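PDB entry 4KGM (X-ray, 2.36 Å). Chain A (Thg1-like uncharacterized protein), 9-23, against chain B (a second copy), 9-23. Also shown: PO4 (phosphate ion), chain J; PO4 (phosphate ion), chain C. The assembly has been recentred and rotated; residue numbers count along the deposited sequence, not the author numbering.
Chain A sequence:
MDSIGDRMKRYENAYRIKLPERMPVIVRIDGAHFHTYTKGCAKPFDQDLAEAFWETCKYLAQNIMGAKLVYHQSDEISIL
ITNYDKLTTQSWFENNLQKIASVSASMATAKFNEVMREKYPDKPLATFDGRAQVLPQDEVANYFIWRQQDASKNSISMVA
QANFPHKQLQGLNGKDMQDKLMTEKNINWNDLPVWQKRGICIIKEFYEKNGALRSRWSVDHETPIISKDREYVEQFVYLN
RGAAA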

ATOM      1  N   LYS A   9      -1.614   1.251 -17.538  1.00 20.90           N
ATOM      2  CA  LYS A   9      -0.747   0.357 -16.783  1.00 21.39           C
ATOM      3  C   LYS A   9      -0.331   0.971 -15.449  1.00 17.92           C
ATOM      4  O   LYS A   9      -0.159   0.258 -14.463  1.00 17.66           O
ATOM      5  CB  LYS A   9       0.490  -0.016 -17.602  1.00 20.77           C
ATOM      6  N   ARG A  10      -0.178   2.292 -15.417  1.00 15.85           N
ATOM      7  CA  ARG A  10       0.233   2.976 -14.194  1.00 19.12           C
ATOM      8  C   ARG A  10      -0.899   3.080 -13.171  1.00 18.57           C
ATOM      9  O   ARG A  10      -0.658   3.014 -11.965  1.00 16.16           O
ATOM     10  CB  ARG A  10       0.808   4.361 -14.499  1.00 21.23           C
ATOM     11  CG  ARG A  10       2.123   4.331 -15.263  1.00 22.72           C
ATOM     12  CD  ARG A  10       2.884   5.638 -15.110  1.00 21.71           C
ATOM     13  NE  ARG A  10       2.100   6.788 -15.548  1.00 21.71           N
ATOM     14  CZ  ARG A  10       2.067   7.236 -16.798  1.00 27.90           C
ATOM     15  NH1 ARG A  10       2.775   6.628 -17.743  1.00 22.45           N
ATOM     16  NH2 ARG A  10       1.324   8.292 -17.104  1.00 19.45           N
ATOM     17  N   TYR A  11      -2.127   3.248 -13.652  1.00 15.02           N
ATOM     18  CA  TYR A  11      -3.278   3.283 -12.761  1.00 19.04           C
ATOM     19  C   TYR A  11      -3.419   1.946 -12.054  1.00 19.45           C
ATOM     20  O   TYR A  11      -3.686   1.892 -10.853  1.00 20.30           O
ATOM     21  CB  TYR A  11      -4.559   3.598 -13.527  1.00 18.20           C
ATOM     22  CG  TYR A  11      -4.665   5.026 -14.004  1.00 18.50           C
ATOM     23  CD1 TYR A  11      -4.662   6.082 -13.103  1.00 21.04           C
ATOM     24  CD2 TYR A  11      -4.794   5.317 -15.356  1.00 20.74           C
ATOM     25  CE1 TYR A  11      -4.766   7.391 -13.538  1.00 20.19           C
ATOM     26  CE2 TYR A  11      -4.897   6.620 -15.799  1.00 25.96           C
ATOM     27  CZ  TYR A  11      -4.883   7.652 -14.886  1.00 23.51           C
ATOM     28  OH  TYR A  11      -4.988   8.948 -15.329  1.00 34.27           O
ATOM     29  N   GLU A  12      -3.229   0.869 -12.808  1.00 15.39           N
ATOM     30  CA  GLU A  12      -3.333  -0.472 -12.258  1.00 19.46           C
ATOM     31  C   GLU A  12      -2.191  -0.747 -11.285  1.00 16.81           C
ATOM     32  O   GLU A  12      -2.392  -1.359 -10.237  1.00 15.94           O
ATOM     33  CB  GLU A  12      -3.342  -1.518 -13.377  1.00 16.08           C
ATOM     34  CG  GLU A  12      -3.559  -2.943 -12.883  1.00 20.18           C
ATOM     35  CD  GLU A  12      -3.458  -3.979 -13.990  1.00 21.57           C
ATOM     36  OE1 GLU A  12      -4.000  -3.741 -15.088  1.00 20.48           O
ATOM     37  OE2 GLU A  12      -2.830  -5.034 -13.759  1.00 20.31           O
ATOM     38  N   ASN A  13      -0.993  -0.288 -11.637  1.00 15.74           N
ATOM     39  CA  ASN A  13       0.187  -0.520 -10.810  1.00 14.00           C
ATOM     40  C   ASN A  13       0.173   0.256  -9.498  1.00 13.70           C
ATOM     41  O   ASN A  13       0.939  -0.047  -8.584  1.00 13.37           O
ATOM     42  CB  ASN A  13       1.469  -0.217 -11.589  1.00 15.26           C
ATOM     43  CG  ASN A  13       1.756  -1.252 -12.662  1.00 25.62           C
ATOM     44  OD1 ASN A  13       1.223  -2.362 -12.629  1.00 22.85           O
ATOM     45  ND2 ASN A  13       2.604  -0.892 -13.621  1.00 16.88           N
ATOM     46  N   ALA A  14      -0.699   1.254  -9.405  1.00 11.89           N
ATOM     47  CA  ALA A  14      -0.855   2.017  -8.173  1.00 15.35           C
ATOM     48  C   ALA A  14      -1.316   1.105  -7.038  1.00 18.86           C
ATOM     49  O   ALA A  14      -1.116   1.410  -5.863  1.00 20.83           O
ATOM     50  CB  ALA A  14      -1.838   3.159  -8.375  1.00 13.88           C
ATOM     51  N   TYR A  15      -1.928  -0.020  -7.397  1.00 16.21           N
ATOM     52  CA  TYR A  15      -2.369  -0.996  -6.411  1.00 16.86           C
ATOM     53  C   TYR A  15      -1.824  -2.388  -6.701  1.00 16.35           C
ATOM     54  O   TYR A  15      -2.376  -3.395  -6.256  1.00 17.40           O
ATOM     55  CB  TYR A  15      -3.895  -0.983  -6.286  1.00 19.13           C
ATOM     56  CG  TYR A  15      -4.387   0.356  -5.797  1.00 18.33           C
ATOM     57  CD1 TYR A  15      -4.354   0.674  -4.445  1.00 17.73           C
ATOM     58  CD2 TYR A  15      -4.837   1.320  -6.688  1.00 16.07           C
ATOM     59  CE1 TYR A  15      -4.778   1.908  -3.992  1.00 19.77           C
ATOM     60  CE2 TYR A  15      -5.265   2.557  -6.244  1.00 21.40           C
ATOM     61  CZ  TYR A  15      -5.231   2.844  -4.894  1.00 22.39           C
ATOM     62  OH  TYR A  15      -5.654   4.072  -4.444  1.00 31.65           O
ATOM     63  N   ARG A  16      -0.723  -2.430  -7.444  1.00 16.38           N
ATOM     64  CA  ARG A  16       0.018  -3.666  -7.636  1.00 19.20           C
ATOM     65  C   ARG A  16       0.906  -3.882  -6.419  1.00 18.99           C
ATOM     66  O   ARG A  16       2.120  -3.689  -6.468  1.00 22.57           O
ATOM     67  CB  ARG A  16       0.858  -3.611  -8.911  1.00 18.17           C
ATOM     68  CG  ARG A  16       1.467  -4.946  -9.295  1.00 25.18           C
ATOM     69  CD  ARG A  16       2.166  -4.877 -10.640  1.00 27.03           C
ATOM     70  NE  ARG A  16       2.612  -6.198 -11.070  1.00 40.52           N
ATOM     71  CZ  ARG A  16       1.845  -7.071 -11.716  1.00 47.48           C
ATOM     72  NH1 ARG A  16       0.589  -6.765 -12.010  1.00 41.31           N
ATOM     73  NH2 ARG A  16       2.333  -8.254 -12.065  1.00 46.84           N
ATOM     74  N   ILE A  17       0.283  -4.278  -5.319  1.00 17.41           N
ATOM     75  CA  ILE A  17       0.977  -4.425  -4.052  1.00 18.15           C
ATOM     76  C   ILE A  17       1.677  -5.775  -3.964  1.00 16.58           C
ATOM     77  O   ILE A  17       1.120  -6.803  -4.349  1.00 15.69           O
ATOM     78  CB  ILE A  17      -0.006  -4.245  -2.876  1.00 16.45           C
ATOM     79  CG1 ILE A  17      -0.733  -2.904  -3.015  1.00 16.76           C
ATOM     80  CG2 ILE A  17       0.718  -4.333  -1.546  1.00 15.99           C
ATOM     81  CD1 ILE A  17      -1.781  -2.662  -1.967  1.00 29.18           C
ATOM     82  N   LYS A  18       2.913  -5.763  -3.475  1.00 15.48           N
ATOM     83  CA  LYS A  18       3.659  -6.996  -3.268  1.00 16.39           C
ATOM     84  C   LYS A  18       4.132  -7.126  -1.827  1.00 17.87           C
ATOM     85  O   LYS A  18       4.605  -6.161  -1.227  1.00 19.41           O
ATOM     86  CB  LYS A  18       4.853  -7.081  -4.221  1.00 19.79           C
ATOM     87  CG  LYS A  18       4.477  -7.387  -5.662  1.00 23.03           C
ATOM     88  CD  LYS A  18       5.710  -7.650  -6.508  1.00 27.62           C
ATOM     89  CE  LYS A  18       5.339  -8.148  -7.895  1.00 31.24           C
ATOM     90  NZ  LYS A  18       6.543  -8.372  -8.743  1.00 38.05           N
ATOM     91  N   LEU A  19       3.991  -8.325  -1.275  1.00 16.39           N
ATOM     92  CA  LEU A  19       4.493  -8.615   0.059  1.00 17.93           C
ATOM     93  C   LEU A  19       6.004  -8.793   0.002  1.00 15.93           C
ATOM     94  O   LEU A  19       6.524  -9.376  -0.951  1.00 18.11           O
ATOM     95  CB  LEU A  19       3.844  -9.888   0.607  1.00 15.46           C
ATOM     96  CG  LEU A  19       2.330  -9.876   0.825  1.00 17.86           C
ATOM     97  CD1 LEU A  19       1.819 -11.284   1.085  1.00 16.36           C
ATOM     98  CD2 LEU A  19       1.961  -8.954   1.979  1.00 20.32           C
ATOM     99  N   PRO A  20       6.716  -8.281   1.017  1.00 22.57           N
ATOM    100  CA  PRO A  20       8.161  -8.517   1.103  1.00 21.24           C
ATOM    101  C   PRO A  20       8.447 -10.012   1.162  1.00 20.13           C
ATOM    102  O   PRO A  20       7.723 -10.745   1.834  1.00 20.70           O
ATOM    103  CB  PRO A  20       8.557  -7.832   2.421  1.00 17.53           C
ATOM    104  CG  PRO A  20       7.275  -7.618   3.163  1.00 19.83           C
ATOM    105  CD  PRO A  20       6.228  -7.432   2.115  1.00 20.06           C
ATOM    106  N   GLU A  21       9.482 -10.450   0.452  1.00 19.27           N
ATOM    107  CA  GLU A  21       9.789 -11.870   0.320  1.00 20.50           C
ATOM    108  C   GLU A  21      10.585 -12.410   1.504  1.00 23.60           C
ATOM    109  O   GLU A  21      10.909 -11.675   2.438  1.00 22.86           O
ATOM    110  CB  GLU A  21      10.561 -12.124  -0.978  1.00 23.53           C
ATOM    111  CG  GLU A  21       9.833 -11.675  -2.239  1.00 26.72           C
ATOM    112  CD  GLU A  21      10.672 -11.849  -3.494  1.00 29.81           C
ATOM    113  OE1 GLU A  21      11.769 -12.437  -3.402  1.00 34.71           O
ATOM    114  OE2 GLU A  21      10.239 -11.391  -4.573  1.00 33.88           O
ATOM    115  N   ARG A  22      10.891 -13.704   1.444  1.00 22.87           N
ATOM    116  CA  ARG A  22      11.679 -14.395   2.464  1.00 24.55           C
ATOM    117  C   ARG A  22      11.156 -14.222   3.888  1.00 25.12           C
ATOM    118  O   ARG A  22      11.934 -14.051   4.826  1.00 24.76           O
ATOM    119  CB  ARG A  22      13.157 -14.001   2.381  1.00 29.71           C
ATOM    120  CG  ARG A  22      13.854 -14.501   1.125  1.00 26.26           C
ATOM    121  CD  ARG A  22      15.364 -14.375   1.239  1.00 32.21           C
ATOM    122  NE  ARG A  22      15.894 -15.174   2.340  1.00 37.49           N
ATOM    123  CZ  ARG A  22      16.177 -16.469   2.253  1.00 37.11           C
ATOM    124  NH1 ARG A  22      15.978 -17.117   1.113  1.00 36.91           N
ATOM    125  NH2 ARG A  22      16.657 -17.120   3.304  1.00 41.21           N
ATOM    126  N   MET A  23       9.837 -14.271   4.040  1.00 20.79           N
ATOM    127  CA  MET A  23       9.214 -14.255   5.358  1.00 24.72           C
ATOM    128  C   MET A  23       7.838 -14.922   5.312  1.00 26.08           C
ATOM    129  O   MET A  23       7.191 -14.933   4.264  1.00 25.09           O
ATOM    130  CB  MET A  23       9.141 -12.826   5.919  1.00 28.22           C
ATOM    131  CG  MET A  23       8.301 -11.856   5.118  1.00 24.93           C
ATOM    132  SD  MET A  23       8.282 -10.225   5.899  1.00 25.51           S
ATOM    133  CE  MET A  23      10.027  -9.817   5.859  1.00 19.92           C
TER
HETATM  134  P   PO4 J 306      -0.238  -9.967 -14.323  1.00 55.49           P
HETATM  135  O1  PO4 J 306       0.437 -10.426 -15.594  1.00 66.87           O
HETATM  136  O2  PO4 J 306      -0.784  -8.573 -14.525  1.00 43.14           O
HETATM  137  O3  PO4 J 306      -1.369 -10.908 -13.981  1.00 44.47           O
HETATM  138  O4  PO4 J 306       0.766  -9.968 -13.195  1.00 53.14           O
HETATM  139  P   PO4 C 306      14.606   6.553  -6.952  1.00 55.49           P
HETATM  140  O1  PO4 C 306      15.572   6.621  -8.111  1.00 66.87           O
HETATM  141  O2  PO4 C 306      14.796   5.243  -6.222  1.00 43.14           O
HETATM  142  O3  PO4 C 306      14.866   7.701  -6.004  1.00 44.47           O
HETATM  143  O4  PO4 C 306      13.191   6.651  -7.472  1.00 53.14           O
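Chain B (9-23) KRYENAYRIKLPERM

The two stretches pack as an exact two-fold pair in which the helical end and turn of each copy lie against the extended segment of the other, held by two charged clasps, small apolar contacts and bridging waters. In chain B, as in chain A, a helix that begins earlier in the chain includes residues 9-12; a type I turn from Asn B13 to Arg B16 follows, its Arg B16 N to Asn B13 O hydrogen bond measuring 3.1 Å, and the chain then runs extended through Ile B17 to Glu B21 before Arg B22 takes positive phi and psi angles (53/41).

The chains run antiparallel. Tyr B11 CA lies 5.6 Å from Pro A20 CA, Ala B14 CA 5.4 Å from Lys A18 CA, and the symmetry repeats both pairings with the chains exchanged.

At each end of the contact an arginine meets a glutamate side-on. Glu B21 OE2 accepts from Arg A10 NE at 2.8 Å and Glu B21 OE1 from Arg A10 NH2 at 2.9 Å, a two-pronged salt bridge near the guanidinium plane. Next to it, Glu B21 O approaches the edge of the Tyr A11 ring, 3.4 Å from Tyr A11 CE1, while Arg B22 CD comes within 3.2 Å of Tyr A11 OH.

Further in, the backbones approach closely at Ala A14, whose CB points toward chain B and rests 3.7 Å from Lys B18 O and 4.2 Å from Pro B20 CD. No direct backbone hydrogen bond joins the chains here; instead two waters donate to Ala A14 O, both at 2.9 Å, one also accepting from Lys B18 N at 3.3 Å and the other donating to Lys B18 O at 2.8 Å. Together the stretches bury 810 Å².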

ATOM      1  N   LYS B   9      16.423  -4.771  -4.391  1.00 20.90           N
ATOM      2  CA  LYS B   9      15.533  -3.871  -5.111  1.00 21.39           C
ATOM      3  C   LYS B   9      14.067  -4.236  -4.890  1.00 17.92           C
ATOM      4  O   LYS B   9      13.206  -3.359  -4.857  1.00 17.66           O
ATOM      5  CB  LYS B   9      15.858  -3.870  -6.605  1.00 20.77           C
ATOM      6  N   ARG B  10      13.786  -5.526  -4.732  1.00 15.85           N
ATOM      7  CA  ARG B  10      12.413  -5.981  -4.531  1.00 19.12           C
ATOM      8  C   ARG B  10      11.900  -5.694  -3.119  1.00 18.57           C
ATOM      9  O   ARG B  10      10.718  -5.405  -2.932  1.00 16.16           O
ATOM     10  CB  ARG B  10      12.267  -7.469  -4.861  1.00 21.23           C
ATOM     11  CG  ARG B  10      12.462  -7.797  -6.334  1.00 22.72           C
ATOM     12  CD  ARG B  10      11.839  -9.137  -6.691  1.00 21.71           C
ATOM     13  NE  ARG B  10      12.371 -10.228  -5.880  1.00 21.71           N
ATOM     14  CZ  ARG B  10      13.458 -10.926  -6.190  1.00 27.90           C
ATOM     15  NH1 ARG B  10      14.136 -10.648  -7.297  1.00 22.45           N
ATOM     16  NH2 ARG B  10      13.868 -11.903  -5.391  1.00 19.45           N
ATOM     17  N   TYR B  11      12.786  -5.781  -2.132  1.00 15.02           N
ATOM     18  CA  TYR B  11      12.412  -5.454  -0.764  1.00 19.04           C
ATOM     19  C   TYR B  11      12.018  -3.989  -0.677  1.00 19.45           C
ATOM     20  O   TYR B  11      11.033  -3.638  -0.025  1.00 20.30           O
ATOM     21  CB  TYR B  11      13.556  -5.736   0.204  1.00 18.20           C
ATOM     22  CG  TYR B  11      13.823  -7.202   0.445  1.00 18.50           C
ATOM     23  CD1 TYR B  11      12.846  -8.026   0.985  1.00 21.04           C
ATOM     24  CD2 TYR B  11      15.062  -7.758   0.152  1.00 20.74           C
ATOM     25  CE1 TYR B  11      13.091  -9.369   1.211  1.00 20.19           C
ATOM     26  CE2 TYR B  11      15.315  -9.095   0.373  1.00 25.96           C
ATOM     27  CZ  TYR B  11      14.327  -9.896   0.903  1.00 23.51           C
ATOM     28  OH  TYR B  11      14.581 -11.228   1.125  1.00 34.27           O
ATOM     29  N   GLU B  12      12.789  -3.141  -1.348  1.00 15.39           N
ATOM     30  CA  GLU B  12      12.524  -1.712  -1.351  1.00 19.46           C
ATOM     31  C   GLU B  12      11.238  -1.403  -2.111  1.00 16.81           C
ATOM     32  O   GLU B  12      10.450  -0.556  -1.694  1.00 15.94           O
ATOM     33  CB  GLU B  12      13.700  -0.944  -1.960  1.00 16.08           C
ATOM     34  CG  GLU B  12      13.542   0.571  -1.898  1.00 20.18           C
ATOM     35  CD  GLU B  12      14.664   1.316  -2.602  1.00 21.57           C
ATOM     36  OE1 GLU B  12      15.838   0.928  -2.441  1.00 20.48           O
ATOM     37  OE2 GLU B  12      14.367   2.293  -3.322  1.00 20.31           O
ATOM     38  N   ASN B  13      11.031  -2.098  -3.227  1.00 15.74           N
ATOM     39  CA  ASN B  13       9.858  -1.868  -4.063  1.00 14.00           C
ATOM     40  C   ASN B  13       8.553  -2.330  -3.424  1.00 13.70           C
ATOM     41  O   ASN B  13       7.471  -1.951  -3.868  1.00 13.37           O
ATOM     42  CB  ASN B  13      10.030  -2.516  -5.439  1.00 15.26           C
ATOM     43  CG  ASN B  13      11.050  -1.791  -6.299  1.00 25.62           C
ATOM     44  OD1 ASN B  13      11.386  -0.635  -6.042  1.00 22.85           O
ATOM     45  ND2 ASN B  13      11.545  -2.470  -7.330  1.00 16.88           N
ATOM     46  N   ALA B  14       8.658  -3.145  -2.380  1.00 11.89           N
ATOM     47  CA  ALA B  14       7.484  -3.592  -1.642  1.00 15.35           C
ATOM     48  C   ALA B  14       6.760  -2.398  -1.022  1.00 18.86           C
ATOM     49  O   ALA B  14       5.567  -2.468  -0.727  1.00 20.83           O
ATOM     50  CB  ALA B  14       7.879  -4.595  -0.569  1.00 13.88           C
ATOM     51  N   TYR B  15       7.487  -1.300  -0.834  1.00 16.21           N
ATOM     52  CA  TYR B  15       6.901  -0.080  -0.298  1.00 16.86           C
ATOM     53  C   TYR B  15       7.159   1.121  -1.198  1.00 16.35           C
ATOM     54  O   TYR B  15       7.113   2.270  -0.758  1.00 17.40           O
ATOM     55  CB  TYR B  15       7.372   0.158   1.139  1.00 19.13           C
ATOM     56  CG  TYR B  15       6.919  -0.957   2.049  1.00 18.33           C
ATOM     57  CD1 TYR B  15       5.627  -0.976   2.561  1.00 17.73           C
ATOM     58  CD2 TYR B  15       7.763  -2.015   2.356  1.00 16.07           C
ATOM     59  CE1 TYR B  15       5.197  -2.006   3.373  1.00 19.77           C
ATOM     60  CE2 TYR B  15       7.342  -3.049   3.170  1.00 21.40           C
ATOM     61  CZ  TYR B  15       6.056  -3.039   3.673  1.00 22.39           C
ATOM     62  OH  TYR B  15       5.629  -4.066   4.482  1.00 31.65           O
ATOM     63  N   ARG B  16       7.419   0.839  -2.471  1.00 16.38           N
ATOM     64  CA  ARG B  16       7.490   1.882  -3.480  1.00 19.20           C
ATOM     65  C   ARG B  16       6.071   2.224  -3.912  1.00 18.99           C
ATOM     66  O   ARG B  16       5.620   1.850  -4.993  1.00 22.57           O
ATOM     67  CB  ARG B  16       8.321   1.430  -4.680  1.00 18.17           C
ATOM     68  CG  ARG B  16       8.632   2.546  -5.659  1.00 25.18           C
ATOM     69  CD  ARG B  16       9.580   2.086  -6.752  1.00 27.03           C
ATOM     70  NE  ARG B  16       9.993   3.202  -7.595  1.00 40.52           N
ATOM     71  CZ  ARG B  16      11.005   4.018  -7.311  1.00 47.48           C
ATOM     72  NH1 ARG B  16      11.711   3.842  -6.202  1.00 41.31           N
ATOM     73  NH2 ARG B  16      11.308   5.012  -8.134  1.00 46.84           N
ATOM     74  N   ILE B  17       5.366   2.936  -3.045  1.00 17.41           N
ATOM     75  CA  ILE B  17       3.966   3.251  -3.266  1.00 18.15           C
ATOM     76  C   ILE B  17       3.814   4.470  -4.166  1.00 16.58           C
ATOM     77  O   ILE B  17       4.529   5.461  -4.015  1.00 15.69           O
ATOM     78  CB  ILE B  17       3.245   3.476  -1.920  1.00 16.45           C
ATOM     79  CG1 ILE B  17       3.455   2.258  -1.015  1.00 16.76           C
ATOM     80  CG2 ILE B  17       1.768   3.743  -2.134  1.00 15.99           C
ATOM     81  CD1 ILE B  17       2.868   2.404   0.359  1.00 29.18           C
ATOM     82  N   LYS B  18       2.891   4.384  -5.119  1.00 15.48           N
ATOM     83  CA  LYS B  18       2.596   5.510  -5.993  1.00 16.39           C
ATOM     84  C   LYS B  18       1.120   5.879  -5.949  1.00 17.87           C
ATOM     85  O   LYS B  18       0.250   5.008  -5.961  1.00 19.41           O
ATOM     86  CB  LYS B  18       3.018   5.211  -7.434  1.00 19.79           C
ATOM     87  CG  LYS B  18       4.521   5.249  -7.661  1.00 23.03           C
ATOM     88  CD  LYS B  18       4.856   5.139  -9.138  1.00 27.62           C
ATOM     89  CE  LYS B  18       6.336   5.374  -9.392  1.00 31.24           C
ATOM     90  NZ  LYS B  18       6.679   5.230 -10.835  1.00 38.05           N
ATOM     91  N   LEU B  19       0.846   7.176  -5.887  1.00 16.39           N
ATOM     92  CA  LEU B  19      -0.520   7.671  -5.941  1.00 17.93           C
ATOM     93  C   LEU B  19      -1.023   7.609  -7.377  1.00 15.93           C
ATOM     94  O   LEU B  19      -0.269   7.890  -8.311  1.00 18.11           O
ATOM     95  CB  LEU B  19      -0.584   9.114  -5.434  1.00 15.46           C
ATOM     96  CG  LEU B  19      -0.202   9.371  -3.976  1.00 17.86           C
ATOM     97  CD1 LEU B  19      -0.037  10.861  -3.723  1.00 16.36           C
ATOM     98  CD2 LEU B  19      -1.247   8.785  -3.035  1.00 20.32           C
ATOM     99  N   PRO B  20      -2.297   7.232  -7.560  1.00 22.57           N
ATOM    100  CA  PRO B  20      -2.897   7.266  -8.897  1.00 21.24           C
ATOM    101  C   PRO B  20      -2.841   8.680  -9.462  1.00 20.13           C
ATOM    102  O   PRO B  20      -3.068   9.639  -8.726  1.00 20.70           O
ATOM    103  CB  PRO B  20      -4.350   6.833  -8.649  1.00 17.53           C
ATOM    104  CG  PRO B  20      -4.565   6.975  -7.175  1.00 19.83           C
ATOM    105  CD  PRO B  20      -3.234   6.721  -6.547  1.00 20.06           C
ATOM    106  N   GLU B  21      -2.528   8.798 -10.749  1.00 19.27           N
ATOM    107  CA  GLU B  21      -2.318  10.095 -11.382  1.00 20.50           C
ATOM    108  C   GLU B  21      -3.624  10.756 -11.810  1.00 23.60           C
ATOM    109  O   GLU B  21      -4.708  10.202 -11.620  1.00 22.86           O
ATOM    110  CB  GLU B  21      -1.395   9.946 -12.595  1.00 23.53           C
ATOM    111  CG  GLU B  21      -0.031   9.345 -12.275  1.00 26.72           C
ATOM    112  CD  GLU B  21       0.815   9.119 -13.516  1.00 29.81           C
ATOM    113  OE1 GLU B  21       0.396   9.546 -14.611  1.00 34.71           O
ATOM    114  OE2 GLU B  21       1.899   8.506 -13.399  1.00 33.88           O
ATOM    115  N   ARG B  22      -3.498  11.947 -12.391  1.00 22.87           N
ATOM    116  CA  ARG B  22      -4.630  12.720 -12.902  1.00 24.55           C
ATOM    117  C   ARG B  22      -5.752  12.938 -11.890  1.00 25.12           C
ATOM    118  O   ARG B  22      -6.931  12.862 -12.234  1.00 24.76           O
ATOM    119  CB  ARG B  22      -5.179  12.105 -14.193  1.00 29.71           C
ATOM    120  CG  ARG B  22      -4.229  12.214 -15.376  1.00 26.26           C
ATOM    121  CD  ARG B  22      -4.933  11.896 -16.684  1.00 32.21           C
ATOM    122  NE  ARG B  22      -6.024  12.828 -16.956  1.00 37.49           N
ATOM    123  CZ  ARG B  22      -5.863  14.018 -17.526  1.00 37.11           C
ATOM    124  NH1 ARG B  22      -4.652  14.425 -17.882  1.00 36.91           N
ATOM    125  NH2 ARG B  22      -6.910  14.804 -17.736  1.00 41.21           N
ATOM    126  N   MET B  23      -5.376  13.211 -10.645  1.00 20.79           N
ATOM    127  CA  MET B  23      -6.340  13.573  -9.613  1.00 24.72           C
ATOM    128  C   MET B  23      -5.671  14.408  -8.519  1.00 26.08           C
ATOM    129  O   MET B  23      -4.466  14.286  -8.299  1.00 25.09           O
ATOM    130  CB  MET B  23      -7.032  12.326  -9.040  1.00 28.22           C
ATOM    131  CG  MET B  23      -6.121  11.339  -8.345  1.00 24.93           C
ATOM    132  SD  MET B  23      -7.065   9.937  -7.701  1.00 25.51           S
ATOM    133  CE  MET B  23      -7.758   9.278  -9.217  1.00 19.92           C
TER
HETATM  134  O   HOH W   1      -2.290   9.168 -16.043  1.00 32.57           O
HETATM  135  O   HOH W   2       1.793   1.315  -5.471  1.00 17.49           O
HETATM  136  O   HOH W   3      -1.667   3.840  -4.307  1.00 20.94           O
HETATM  137  O   HOH W   4       4.105  -2.717  -3.263  1.00 17.49           O
HETATM  138  O   HOH W   5       4.005  -4.395   0.846  1.00 20.94           O
HETATM  139  O   HOH W   6      14.162 -11.989  -1.536  1.00 32.57           O